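Local coordinates for alpha,alpha-trehalose-phosphate synthase (UDP-forming) (Burkholderia xenovorans, PDB 5HXA), which belongs to glycosyltransferase family 20 and has the GT-B fold, in which two Rossmann-like domains face each other across a cleft, at residues R86-A91 and R173-H178; S201-I206 and G212-D217; R318-L323 and I342-R347; V376-V381 and E402-A407; Y380-D385 and A442-N447. All coordinates share one frame; numbering follows the deposited sequence.

Contact 1 of 5, residues R86-A91 and R173-H178; sequences RGFSNA and RTIPPH
F88 on helix 78-97 points its ring at I175 and P177 in the loop that leads into helix 178-185. Both pieces belong to the N-terminal Rossmann-like domain of this GT-B protein, and the contact is plain buried packing.

Apolar contacts make up the whole meeting. CG of F88 is anti to the backbone N (chi1 -169°), which carries the ring out from the helix to the loop. Its far atom CZ lies 4.0 Å from P177 CG and 4.2 Å from I175 CG2. Both partners approach the ring obliquely. F88 and P177 run past each other in opposite directions. Y111 and Y114 of helix 108-126 also meet the F88 ring, and Y106 touches both F88 and P177, so the pair sits in an aromatic cluster.

Hydrogen bonds shape the loop and do not cross the contact. I175 to H178 is a type I beta turn, with P177 at the N-cap position of the next helix. I175 O accepts the backbone N of H178 at 3.0 Å. It also takes the imidazole of H178: ND1 is 2.7 Å from I175 O, nearly along the C=O axis, and the oxygen lies in the ring plane.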
# COMPACT_ATOMS: atom_id res chain seq x y z
N ARG A 86 13.31 17.49 -5.61
CA ARG A 86 12.49 16.86 -6.65
C ARG A 86 12.64 15.35 -6.63
O ARG A 86 11.67 14.62 -6.84
CB ARG A 86 12.86 17.40 -8.03
CG ARG A 86 12.57 18.87 -8.21
CD ARG A 86 11.98 19.18 -9.58
NE ARG A 86 12.95 19.01 -10.66
CZ ARG A 86 12.90 18.03 -11.56
NH1 ARG A 86 11.92 17.14 -11.52
NH2 ARG A 86 13.83 17.96 -12.52
N GLY A 87 13.86 14.86 -6.39
CA GLY A 87 14.16 13.45 -6.46
C GLY A 87 13.73 12.68 -5.23
O GLY A 87 12.60 12.18 -5.16
N PHE A 88 14.62 12.56 -4.24
CA PHE A 88 14.35 11.61 -3.17
C PHE A 88 13.16 12.05 -2.32
O PHE A 88 12.30 11.22 -1.99
CB PHE A 88 15.58 11.38 -2.29
CG PHE A 88 15.41 10.21 -1.35
CD1 PHE A 88 15.43 8.90 -1.84
CD2 PHE A 88 15.18 10.42 -0.00
CE1 PHE A 88 15.24 7.82 -0.99
CE2 PHE A 88 15.00 9.34 0.86
CZ PHE A 88 15.03 8.05 0.37
N SER A 89 13.07 13.33 -1.97
CA SER A 89 11.95 13.79 -1.14
C SER A 89 10.61 13.59 -1.84
O SER A 89 9.70 12.96 -1.31
CB SER A 89 12.14 15.26 -0.75
OG SER A 89 13.25 15.44 0.11
N ASN A 90 10.48 14.13 -3.05
CA ASN A 90 9.17 14.21 -3.67
C ASN A 90 8.86 13.07 -4.63
O ASN A 90 7.68 12.79 -4.87
CB ASN A 90 9.02 15.56 -4.38
CG ASN A 90 8.82 16.68 -3.38
OD1 ASN A 90 8.41 16.43 -2.25
ND2 ASN A 90 9.12 17.90 -3.78
N ALA A 91 9.87 12.39 -5.18
CA ALA A 91 9.61 11.27 -6.07
C ALA A 91 9.76 9.91 -5.39
O ALA A 91 9.37 8.90 -5.98
CB ALA A 91 10.52 11.34 -7.31
N ARG A 173 9.20 -0.58 3.97
CA ARG A 173 10.37 -1.36 3.56
C ARG A 173 10.54 -1.42 2.04
O ARG A 173 11.58 -1.90 1.58
CB ARG A 173 10.31 -2.78 4.14
CG ARG A 173 9.20 -3.70 3.62
CD ARG A 173 9.07 -4.95 4.52
NE ARG A 173 8.21 -5.99 3.97
CZ ARG A 173 8.67 -7.07 3.33
NH1 ARG A 173 9.97 -7.25 3.17
NH2 ARG A 173 7.81 -7.97 2.85
N THR A 174 9.57 -0.92 1.27
CA THR A 174 9.78 -0.83 -0.18
C THR A 174 10.76 0.29 -0.54
O THR A 174 11.33 0.26 -1.63
CB THR A 174 8.45 -0.63 -0.92
OG1 THR A 174 7.86 0.64 -0.58
CG2 THR A 174 7.47 -1.76 -0.60
N ILE A 175 10.98 1.25 0.35
CA ILE A 175 12.01 2.28 0.15
C ILE A 175 13.38 1.65 0.43
O ILE A 175 13.63 1.22 1.56
CB ILE A 175 11.78 3.49 1.06
CG1 ILE A 175 10.44 4.17 0.75
CG2 ILE A 175 12.95 4.48 0.97
CD1 ILE A 175 9.97 5.07 1.90
N PRO A 176 14.28 1.55 -0.55
CA PRO A 176 15.46 0.69 -0.38
C PRO A 176 16.31 1.08 0.83
O PRO A 176 16.68 0.19 1.61
CB PRO A 176 16.21 0.84 -1.72
CG PRO A 176 15.07 1.04 -2.70
CD PRO A 176 14.11 1.97 -1.96
N PRO A 177 16.63 2.38 1.06
CA PRO A 177 17.41 2.70 2.28
C PRO A 177 16.59 2.93 3.54
O PRO A 177 17.04 3.67 4.43
CB PRO A 177 18.15 3.98 1.88
CG PRO A 177 17.17 4.67 0.96
CD PRO A 177 16.53 3.55 0.16
N HIS A 178 15.41 2.31 3.66
CA HIS A 178 14.53 2.61 4.80
C HIS A 178 15.21 2.34 6.14
O HIS A 178 14.97 3.06 7.11
CB HIS A 178 13.23 1.81 4.69
CG HIS A 178 13.42 0.33 4.80
ND1 HIS A 178 13.76 -0.46 3.73
CD2 HIS A 178 13.30 -0.51 5.86
CE1 HIS A 178 13.87 -1.72 4.12
NE2 HIS A 178 13.59 -1.77 5.42

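Contact 2 of 5, residues S201-I206 and G212-D217; sequences SFVDFI and GTSSED
I206 and G212 bring their backbones to a CA-to-CA distance of 5.5 Å, where helix 201-206 and strand 212-214 run at 134° to each other with their axes 8.1 Å apart at closest. One hydrogen bond links the two backbones there. G212 N gives it to I206 O over 3.4 Å, and it is weak.

I206 directs its side chain at the strand. CG2 is the branch that touches: it is anti to the backbone N, while CG1 is beside it (chi1 -74°). The methyl CG2 lies 3.5 Å from G212 N and 3.6 Å from G212 CA. It rests directly on the glycine backbone, which is almost fully extended. I206 also packs on V182 and C186, and on A222 of strand 219-222.

Strand 212-214 is the outermost strand at one end of the N-terminal sheet, within this chain. It pairs antiparallel with strand 219-222. The two strands form a beta hairpin, and a short loop joins helix 196-208 to it. The contact packs the end of the helix on the first hairpin strand.

One turn earlier on the helix, V203 meets S214. V203 CG1 comes within 3.3 Å of S214 OG, a close approach of a methyl to a hydroxyl. That hydroxyl is hydrogen-bonded to E207 OE1, so its polar partner also lies on the helix. S214 is exposed, whereas V203 and I206 are buried. On the same helix, D204 OD2 forms a salt bridge with R208 of the second subunit.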
# COMPACT_ATOMS: atom_id res chain seq x y z
N SER A 201 3.01 2.95 13.74
CA SER A 201 3.73 2.48 12.56
C SER A 201 5.24 2.57 12.76
O SER A 201 5.98 1.64 12.42
CB SER A 201 3.29 3.30 11.35
OG SER A 201 4.16 3.09 10.27
N PHE A 202 5.71 3.71 13.28
CA PHE A 202 7.14 3.91 13.52
C PHE A 202 7.64 2.94 14.58
O PHE A 202 8.67 2.28 14.39
CB PHE A 202 7.37 5.36 13.94
CG PHE A 202 8.81 5.70 14.23
CD1 PHE A 202 9.70 5.98 13.19
CD2 PHE A 202 9.27 5.79 15.53
CE1 PHE A 202 11.02 6.32 13.46
CE2 PHE A 202 10.59 6.13 15.81
CZ PHE A 202 11.46 6.40 14.78
N VAL A 203 6.93 2.86 15.70
CA VAL A 203 7.36 1.98 16.78
C VAL A 203 7.29 0.51 16.34
O VAL A 203 8.15 -0.30 16.71
CB VAL A 203 6.51 2.25 18.03
CG1 VAL A 203 6.78 1.21 19.10
CG2 VAL A 203 6.78 3.67 18.56
N ASP A 204 6.28 0.15 15.54
CA ASP A 204 6.21 -1.21 15.02
C ASP A 204 7.45 -1.57 14.22
O ASP A 204 7.96 -2.70 14.32
CB ASP A 204 4.98 -1.39 14.13
CG ASP A 204 3.70 -1.65 14.92
OD1 ASP A 204 3.77 -1.89 16.14
OD2 ASP A 204 2.61 -1.63 14.29
N PHE A 205 7.94 -0.65 13.39
CA PHE A 205 9.13 -0.98 12.60
C PHE A 205 10.29 -1.29 13.53
O PHE A 205 11.01 -2.29 13.35
CB PHE A 205 9.50 0.17 11.66
CG PHE A 205 10.76 -0.12 10.88
CD1 PHE A 205 10.71 -0.82 9.69
CD2 PHE A 205 12.01 0.24 11.40
CE1 PHE A 205 11.88 -1.14 8.99
CE2 PHE A 205 13.17 -0.06 10.71
CZ PHE A 205 13.11 -0.75 9.50
N ILE A 206 10.47 -0.44 14.54
CA ILE A 206 11.61 -0.57 15.44
C ILE A 206 11.52 -1.86 16.24
O ILE A 206 12.50 -2.61 16.34
CB ILE A 206 11.67 0.68 16.35
CG1 ILE A 206 12.20 1.86 15.52
CG2 ILE A 206 12.53 0.44 17.61
CD1 ILE A 206 12.12 3.16 16.22
N GLY A 212 14.89 -1.94 18.67
CA GLY A 212 14.71 -1.23 19.92
C GLY A 212 13.43 -1.68 20.59
O GLY A 212 12.74 -2.58 20.11
N THR A 213 13.12 -1.03 21.70
CA THR A 213 11.98 -1.41 22.52
C THR A 213 11.22 -0.16 22.94
O THR A 213 11.77 0.94 22.95
CB THR A 213 12.42 -2.21 23.77
OG1 THR A 213 13.38 -1.43 24.50
CG2 THR A 213 13.07 -3.54 23.38
N SER A 214 9.95 -0.35 23.30
CA SER A 214 9.15 0.70 23.90
C SER A 214 9.40 0.74 25.40
O SER A 214 9.62 -0.29 26.04
CB SER A 214 7.66 0.47 23.65
OG SER A 214 7.30 0.93 22.37
N SER A 215 9.38 1.95 25.95
CA SER A 215 9.57 2.14 27.38
C SER A 215 8.33 2.85 27.93
O SER A 215 7.27 2.78 27.31
CB SER A 215 10.87 2.92 27.64
OG SER A 215 11.13 3.09 29.02
N GLU A 216 8.45 3.52 29.07
CA GLU A 216 7.33 4.20 29.71
C GLU A 216 7.14 5.60 29.13
O GLU A 216 8.06 6.20 28.57
CB GLU A 216 7.56 4.30 31.22
CG GLU A 216 8.85 5.06 31.59
CD GLU A 216 8.92 5.48 33.06
OE1 GLU A 216 8.29 4.83 33.92
OE2 GLU A 216 9.60 6.48 33.34
N ASP A 217 5.92 6.13 29.27
CA ASP A 217 5.61 7.54 28.97
C ASP A 217 6.02 7.94 27.54
O ASP A 217 6.55 9.03 27.31
CB ASP A 217 6.28 8.45 30.01
CG ASP A 217 5.76 9.89 29.98
OD1 ASP A 217 4.57 10.11 29.62
OD2 ASP A 217 6.54 10.81 30.30

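Contact 3 of 5, residues R318-L323 and I342-R347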
# COMPACT_ATOMS: atom_id res chain seq x y z
N ARG A 318 -0.29 13.78 -15.42
CA ARG A 318 -1.24 12.72 -15.78
C ARG A 318 -2.48 12.77 -14.90
O ARG A 318 -3.60 12.61 -15.40
CB ARG A 318 -0.57 11.35 -15.68
N ILE A 319 -2.30 12.98 -13.59
CA ILE A 319 -3.45 13.07 -12.69
C ILE A 319 -4.32 14.26 -13.08
O ILE A 319 -5.56 14.19 -13.01
CB ILE A 319 -2.98 13.18 -11.23
CG1 ILE A 319 -1.89 12.14 -10.92
CG2 ILE A 319 -4.15 13.05 -10.27
CD1 ILE A 319 -2.23 10.70 -11.31
N ARG A 320 -3.70 15.35 -13.51
CA ARG A 320 -4.46 16.54 -13.88
C ARG A 320 -5.26 16.29 -15.16
O ARG A 320 -6.45 16.64 -15.23
CB ARG A 320 -3.51 17.73 -14.05
CG ARG A 320 -4.18 19.04 -14.43
CD ARG A 320 -3.23 20.22 -14.30
NE ARG A 320 -3.64 21.35 -15.14
CZ ARG A 320 -2.87 22.39 -15.43
NH1 ARG A 320 -1.63 22.47 -14.95
NH2 ARG A 320 -3.33 23.36 -16.21
N GLN A 321 -4.63 15.68 -16.17
CA GLN A 321 -5.35 15.37 -17.40
C GLN A 321 -6.51 14.42 -17.14
O GLN A 321 -7.59 14.58 -17.70
CB GLN A 321 -4.40 14.76 -18.44
CG GLN A 321 -3.29 15.67 -18.91
CD GLN A 321 -2.25 14.91 -19.72
OE1 GLN A 321 -2.48 13.77 -20.13
NE2 GLN A 321 -1.10 15.53 -19.94
N THR A 322 -6.29 13.41 -16.29
CA THR A 322 -7.37 12.50 -15.93
C THR A 322 -8.53 13.25 -15.30
O THR A 322 -9.70 13.07 -15.68
CB THR A 322 -6.85 11.43 -14.96
OG1 THR A 322 -5.79 10.70 -15.59
CG2 THR A 322 -7.95 10.47 -14.58
N LEU A 323 -8.24 14.09 -14.29
CA LEU A 323 -9.29 14.84 -13.62
C LEU A 323 -10.02 15.77 -14.58
O LEU A 323 -11.25 15.89 -14.53
CB LEU A 323 -8.68 15.65 -12.47
CG LEU A 323 -9.70 16.31 -11.56
CD1 LEU A 323 -10.47 15.21 -10.81
CD2 LEU A 323 -9.03 17.28 -10.60
N ILE A 342 -20.18 20.47 -12.46
CA ILE A 342 -18.88 20.57 -11.81
C ILE A 342 -18.18 21.83 -12.33
O ILE A 342 -17.88 21.92 -13.53
CB ILE A 342 -18.00 19.34 -12.09
CG1 ILE A 342 -18.68 18.07 -11.55
CG2 ILE A 342 -16.60 19.54 -11.50
CD1 ILE A 342 -17.86 16.78 -11.82
N GLN A 343 -17.93 22.77 -11.44
CA GLN A 343 -17.16 23.96 -11.77
C GLN A 343 -15.75 23.75 -11.26
O GLN A 343 -15.51 23.85 -10.06
CB GLN A 343 -17.77 25.22 -11.16
CG GLN A 343 -19.05 25.67 -11.83
CD GLN A 343 -19.57 26.91 -11.18
OE1 GLN A 343 -18.95 27.98 -11.24
NE2 GLN A 343 -20.70 26.79 -10.51
N TYR A 344 -14.84 23.48 -12.17
CA TYR A 344 -13.46 23.17 -11.85
C TYR A 344 -12.61 24.40 -12.11
O TYR A 344 -12.67 24.98 -13.20
CB TYR A 344 -13.00 21.99 -12.71
CG TYR A 344 -11.50 21.76 -12.82
CD1 TYR A 344 -10.77 21.31 -11.73
CD2 TYR A 344 -10.84 21.97 -14.02
CE1 TYR A 344 -9.39 21.08 -11.84
CE2 TYR A 344 -9.47 21.75 -14.14
CZ TYR A 344 -8.75 21.30 -13.05
OH TYR A 344 -7.40 21.08 -13.17
N LEU A 345 -11.84 24.82 -11.10
CA LEU A 345 -11.01 26.03 -11.20
C LEU A 345 -9.59 25.70 -10.78
O LEU A 345 -9.36 25.25 -9.65
CB LEU A 345 -11.57 27.17 -10.34
CG LEU A 345 -12.95 27.73 -10.71
CD1 LEU A 345 -14.02 26.95 -9.99
CD2 LEU A 345 -13.05 29.19 -10.34
N ASN A 346 -8.64 25.94 -11.67
CA ASN A 346 -7.24 25.64 -11.44
C ASN A 346 -6.52 26.94 -11.07
O ASN A 346 -5.83 27.56 -11.87
CB ASN A 346 -6.64 24.97 -12.68
CG ASN A 346 -5.22 24.49 -12.46
OD1 ASN A 346 -4.41 24.46 -13.39
ND2 ASN A 346 -4.91 24.10 -11.23
N ARG A 347 -6.77 27.39 -9.84
CA ARG A 347 -6.22 28.66 -9.38
C ARG A 347 -6.22 28.71 -7.86
O ARG A 347 -6.85 27.90 -7.18
CB ARG A 347 -7.00 29.84 -9.95
CG ARG A 347 -8.43 29.92 -9.50
CD ARG A 347 -8.92 31.35 -9.66
NE ARG A 347 -8.34 32.22 -8.64
CZ ARG A 347 -8.49 33.54 -8.60
NH1 ARG A 347 -9.19 34.17 -9.53
NH2 ARG A 347 -7.92 34.24 -7.62
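Y344 reaches from strand 342-345 toward helix 314-334, where its ring meets L323 and its hydroxyl passes R320. L323 and Y344 approach at a slant. L323 CD2 lies 4.0 Å from Y344 CE1. L273, L279 and F283 also touch L323.

R320 crosses Y344 at about a right angle. CG of R320 is anti to the backbone N (chi1 180°) and the chain is extended from there to NE. The aliphatic part thus passes the tyrosine hydroxyl, with R320 CG 4.0 Å from Y344 OH, and the guanidinium lands beyond it near N346. The amide of N346 stands across that group, the two planes 58° apart. N346 OD1 sits over one face, 3.3 Å from R320 CZ and 3.2 Å from R320 NH2. The angle is too poor for a hydrogen bond.

The segments belong to a beta-alpha-beta unit of the C-terminal Rossmann-like domain: strand 300-305, helix 314-334, strand 342-345.

Strong polar partners come from outside. E324 OE1 takes a salt bridge from R320 NE and a hydrogen bond with Y344 OH, while N346 ND2 bonds A306 O. The amide oxygen over the cationic guanidinium probably adds a mild electrostatic attraction. The shared carboxylate of E324 ties the arginine and the tyrosine together.

Contact 4 of 5, residues V376-V381 and E402-A407; sequences VAKEYV and EQLPGA
K378 of helix 375-382 and Q403 of the loop before strand 408-410 join through a hydrogen bond. Helix and loop belong to the C-terminal Rossmann-like domain of the GT-B fold, where strand 408-410 is the outermost strand at one end of the parallel sheet within this chain.

The K378 side chain can be followed outward. CB packs on the sulfur of M444 from helix 430-446. CG stands beside the backbone N (chi1 -59°) and is 4.2 Å from L404 CD1. From CG on the chain is extended. M373 and I236 also touch this side chain. CE comes within 3.5 Å of Q403 OE1. At the tip, NZ bonds the same oxygen at 2.8 Å. A second acceptor, I234 O, also holds the amino group, so two carbonyl oxygens share this buried charge.

L404 packs beside the lysine chain. Its CD1 lies 3.9 Å from A377 CB, and L392 of the sheet also touches L404. The same leucine opens a type II beta turn to A407, with A407 N bonded to L404 O at 3.1 Å. G406 takes the third place of the turn with a positive phi of 116°.

The side chain of Q403 is about 10 Å from a bound sodium ion, too far to coordinate it. Its OE1 does not meet NZ of K378 in the amide plane: the nitrogen stands 51° out of it.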
# COMPACT_ATOMS: atom_id res chain seq x y z
N VAL A 376 -7.93 21.49 5.62
CA VAL A 376 -9.10 22.04 4.93
C VAL A 376 -10.39 21.62 5.64
O VAL A 376 -11.34 22.40 5.74
CB VAL A 376 -9.09 21.62 3.44
CG1 VAL A 376 -10.47 21.79 2.80
CG2 VAL A 376 -8.06 22.44 2.67
N ALA A 377 -10.43 20.39 6.17
CA ALA A 377 -11.63 19.94 6.88
C ALA A 377 -11.88 20.78 8.12
O ALA A 377 -13.03 21.16 8.40
CB ALA A 377 -11.49 18.46 7.27
N LYS A 378 -10.83 21.07 8.90
CA LYS A 378 -10.99 21.89 10.09
C LYS A 378 -11.36 23.33 9.73
O LYS A 378 -12.26 23.92 10.33
CB LYS A 378 -9.71 21.85 10.93
CG LYS A 378 -9.31 20.44 11.38
CD LYS A 378 -8.22 20.44 12.45
CE LYS A 378 -7.86 19.00 12.83
NZ LYS A 378 -6.75 18.93 13.83
N GLU A 379 -10.69 23.88 8.71
CA GLU A 379 -10.97 25.25 8.27
C GLU A 379 -12.39 25.40 7.75
O GLU A 379 -13.06 26.40 8.03
CB GLU A 379 -9.96 25.67 7.20
CG GLU A 379 -8.54 25.72 7.72
CD GLU A 379 -7.51 25.81 6.61
OE1 GLU A 379 -7.86 25.60 5.43
OE2 GLU A 379 -6.34 26.09 6.93
N TYR A 380 -12.85 24.41 6.96
CA TYR A 380 -14.22 24.45 6.44
C TYR A 380 -15.22 24.57 7.57
O TYR A 380 -16.16 25.38 7.51
CB TYR A 380 -14.54 23.20 5.60
CG TYR A 380 -16.03 23.16 5.26
CD1 TYR A 380 -16.53 23.92 4.20
CD2 TYR A 380 -16.93 22.42 6.03
CE1 TYR A 380 -17.90 23.93 3.91
CE2 TYR A 380 -18.30 22.43 5.75
CZ TYR A 380 -18.77 23.19 4.70
OH TYR A 380 -20.12 23.21 4.43
N VAL A 381 -15.06 23.74 8.60
CA VAL A 381 -16.02 23.74 9.71
C VAL A 381 -15.94 25.06 10.48
O VAL A 381 -16.97 25.69 10.74
CB VAL A 381 -15.78 22.53 10.63
CG1 VAL A 381 -16.69 22.60 11.88
CG2 VAL A 381 -16.04 21.24 9.86
N GLU A 402 -10.89 11.50 13.80
CA GLU A 402 -11.04 11.36 15.25
C GLU A 402 -11.20 12.72 15.93
O GLU A 402 -11.82 12.83 16.99
CB GLU A 402 -9.85 10.60 15.84
N GLN A 403 -10.65 13.77 15.33
CA GLN A 403 -10.70 15.09 15.94
C GLN A 403 -11.92 15.90 15.53
O GLN A 403 -12.04 17.06 15.94
CB GLN A 403 -9.45 15.86 15.58
CG GLN A 403 -8.24 15.37 16.28
CD GLN A 403 -7.10 16.26 15.96
OE1 GLN A 403 -6.69 16.35 14.80
NE2 GLN A 403 -6.61 17.00 16.96
N LEU A 404 -12.80 15.33 14.71
CA LEU A 404 -13.97 16.05 14.20
C LEU A 404 -15.22 15.20 14.39
O LEU A 404 -15.88 14.80 13.42
CB LEU A 404 -13.77 16.42 12.74
CG LEU A 404 -12.66 17.44 12.47
CD1 LEU A 404 -12.38 17.57 10.97
CD2 LEU A 404 -13.03 18.81 13.06
N PRO A 405 -15.60 14.92 15.65
CA PRO A 405 -16.84 14.17 15.91
C PRO A 405 -18.04 15.02 15.47
O PRO A 405 -18.19 16.16 15.90
CB PRO A 405 -16.82 13.96 17.43
CG PRO A 405 -16.07 15.14 17.94
CD PRO A 405 -15.04 15.50 16.88
N GLY A 406 -18.87 14.45 14.61
CA GLY A 406 -19.92 15.19 13.94
C GLY A 406 -19.75 15.27 12.44
O GLY A 406 -20.72 15.57 11.73
N ALA A 407 -18.55 15.01 11.93
CA ALA A 407 -18.38 14.89 10.49
C ALA A 407 -19.07 13.62 10.01
O ALA A 407 -19.14 12.62 10.72
CB ALA A 407 -16.89 14.81 10.13

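Contact 5 of 5, residues Y380-D385 and A442-N447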
# COMPACT_ATOMS: atom_id res chain seq x y z
N TYR A 380 -12.85 24.41 6.96
CA TYR A 380 -14.22 24.45 6.44
C TYR A 380 -15.22 24.57 7.57
O TYR A 380 -16.16 25.38 7.51
CB TYR A 380 -14.54 23.20 5.60
CG TYR A 380 -16.03 23.16 5.26
CD1 TYR A 380 -16.53 23.92 4.20
CD2 TYR A 380 -16.93 22.42 6.03
CE1 TYR A 380 -17.90 23.93 3.91
CE2 TYR A 380 -18.30 22.43 5.75
CZ TYR A 380 -18.77 23.19 4.70
OH TYR A 380 -20.12 23.21 4.43
N VAL A 381 -15.06 23.74 8.60
CA VAL A 381 -16.02 23.74 9.71
C VAL A 381 -15.94 25.06 10.48
O VAL A 381 -16.97 25.69 10.74
CB VAL A 381 -15.78 22.53 10.63
CG1 VAL A 381 -16.69 22.60 11.88
CG2 VAL A 381 -16.04 21.24 9.86
N ALA A 382 -14.72 25.50 10.82
CA ALA A 382 -14.58 26.72 11.60
C ALA A 382 -15.03 27.96 10.82
O ALA A 382 -15.37 28.97 11.44
CB ALA A 382 -13.14 26.90 12.07
N SER A 383 -15.06 27.89 9.48
CA SER A 383 -15.57 29.01 8.69
C SER A 383 -17.08 29.18 8.78
O SER A 383 -17.59 30.24 8.41
CB SER A 383 -15.21 28.84 7.20
OG SER A 383 -13.82 28.93 6.99
N GLN A 384 -17.82 28.15 9.21
CA GLN A 384 -19.27 28.18 9.06
C GLN A 384 -19.92 29.22 9.97
O GLN A 384 -19.45 29.49 11.09
CB GLN A 384 -19.86 26.80 9.36
CG GLN A 384 -19.38 25.73 8.39
CD GLN A 384 -19.64 26.13 6.94
OE1 GLN A 384 -20.78 26.41 6.57
NE2 GLN A 384 -18.58 26.20 6.13
N ASP A 385 -21.01 29.79 9.48
CA ASP A 385 -21.93 30.58 10.29
C ASP A 385 -22.69 29.64 11.22
O ASP A 385 -23.46 28.80 10.72
CB ASP A 385 -22.89 31.33 9.38
CG ASP A 385 -23.85 32.25 10.13
OD1 ASP A 385 -23.92 32.24 11.38
OD2 ASP A 385 -24.57 32.98 9.44
N ALA A 442 -15.91 22.34 19.43
CA ALA A 442 -15.41 22.23 20.81
C ALA A 442 -14.04 21.58 20.90
O ALA A 442 -13.15 22.16 21.54
CB ALA A 442 -16.44 21.51 21.68
N PRO A 443 -13.78 20.41 20.30
CA PRO A 443 -12.41 19.86 20.37
C PRO A 443 -11.41 20.66 19.55
O PRO A 443 -10.23 20.68 19.91
CB PRO A 443 -12.58 18.43 19.85
CG PRO A 443 -13.76 18.50 18.97
CD PRO A 443 -14.69 19.46 19.65
N MET A 444 -11.84 21.32 18.48
CA MET A 444 -10.90 22.17 17.74
C MET A 444 -10.45 23.36 18.58
O MET A 444 -9.30 23.81 18.46
CB MET A 444 -11.51 22.66 16.43
CG MET A 444 -11.65 21.58 15.37
SD MET A 444 -11.79 22.27 13.71
CE MET A 444 -13.43 23.00 13.74
N ARG A 445 -11.33 23.89 19.43
CA ARG A 445 -10.93 24.95 20.35
C ARG A 445 -10.02 24.40 21.43
O ARG A 445 -9.06 25.07 21.85
CB ARG A 445 -12.16 25.60 20.99
CG ARG A 445 -13.00 26.44 20.05
CD ARG A 445 -14.09 27.19 20.81
NE ARG A 445 -14.89 28.01 19.90
CZ ARG A 445 -16.14 27.74 19.58
NH1 ARG A 445 -16.76 26.69 20.10
NH2 ARG A 445 -16.79 28.54 18.74
N GLU A 446 -10.30 23.19 21.91
CA GLU A 446 -9.52 22.63 23.00
C GLU A 446 -8.15 22.18 22.52
O GLU A 446 -7.15 22.36 23.22
CB GLU A 446 -10.30 21.48 23.64
CG GLU A 446 -9.57 20.73 24.72
CD GLU A 446 -10.49 19.79 25.47
OE1 GLU A 446 -10.66 19.98 26.69
OE2 GLU A 446 -11.06 18.88 24.83
N ASN A 447 -8.07 21.62 21.32
CA ASN A 447 -6.78 21.21 20.79
C ASN A 447 -6.38 22.13 19.64
O ASN A 447 -6.12 21.67 18.52
CB ASN A 447 -6.83 19.74 20.37
CG ASN A 447 -7.29 18.86 21.52
OD1 ASN A 447 -8.40 18.31 21.50
ND2 ASN A 447 -6.47 18.77 22.56
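M444 turns its tip toward V381 and A382 by a bend at the end of its chain: chi3 is -71°, after a chi2 of -159° that keeps the middle extended. The methyl CE is thereby set against helix 375-382. V381 presents its CG1 branch, which is anti to the backbone N (chi1 175°). V381 CG1 lies 3.8 Å from M444 CE, and V381 CB is 3.9 Å from it. The two side chains meet at a slant.

A382 comes in on the same methyl. Its CB is 4.3 Å from M444 CE, and its backbone N is 4.1 Å from that carbon. P238 of helix 238-247 touches both A382 and M444. All three touching residues are buried. No hydrogen bond crosses the contact, and the side chains meet through carbon atoms.

Farther along the chain, Q384 NE2 gives a nearly straight bond to Y380 O at 2.9 Å, and that oxygen lies in the plane of the Q384 amide. NE2 also sits 3.2 Å above the plane of the Y380 ring, toward the rim. F358 O takes the same NE2, and G390 N bonds OE1, so the amide is held at both ends.

Helix 430-446, kinked near P443, covers helix 375-382 here. This is helix-on-helix packing at the side of the C-terminal Rossmann-like domain of a GT-B protein.

Overall arrangement
Contacts 1 and 2 lie in the N-terminal domain, and contacts 3, 4 and 5 in the C-terminal one. Contacts 1 and 2 touch, with H178 CD2 3.5 Å from F205 CE1. Both also lie at the subunit interface: in contact 1, P176 packs on D414 of the second subunit, and in contact 2, D204 forms a salt bridge with R208 of the second subunit. Contacts 4 and 5 form one block with centres 7 Å apart. They share Y380 and V381, and L404 CD2 is 3.7 Å from M444 SD. Contact 3 stands apart on the other edge of the C-terminal sheet, its centre 25 Å from that of contact 4. Contacts 2 and 3 are the most distant pair, with centres 41 Å apart.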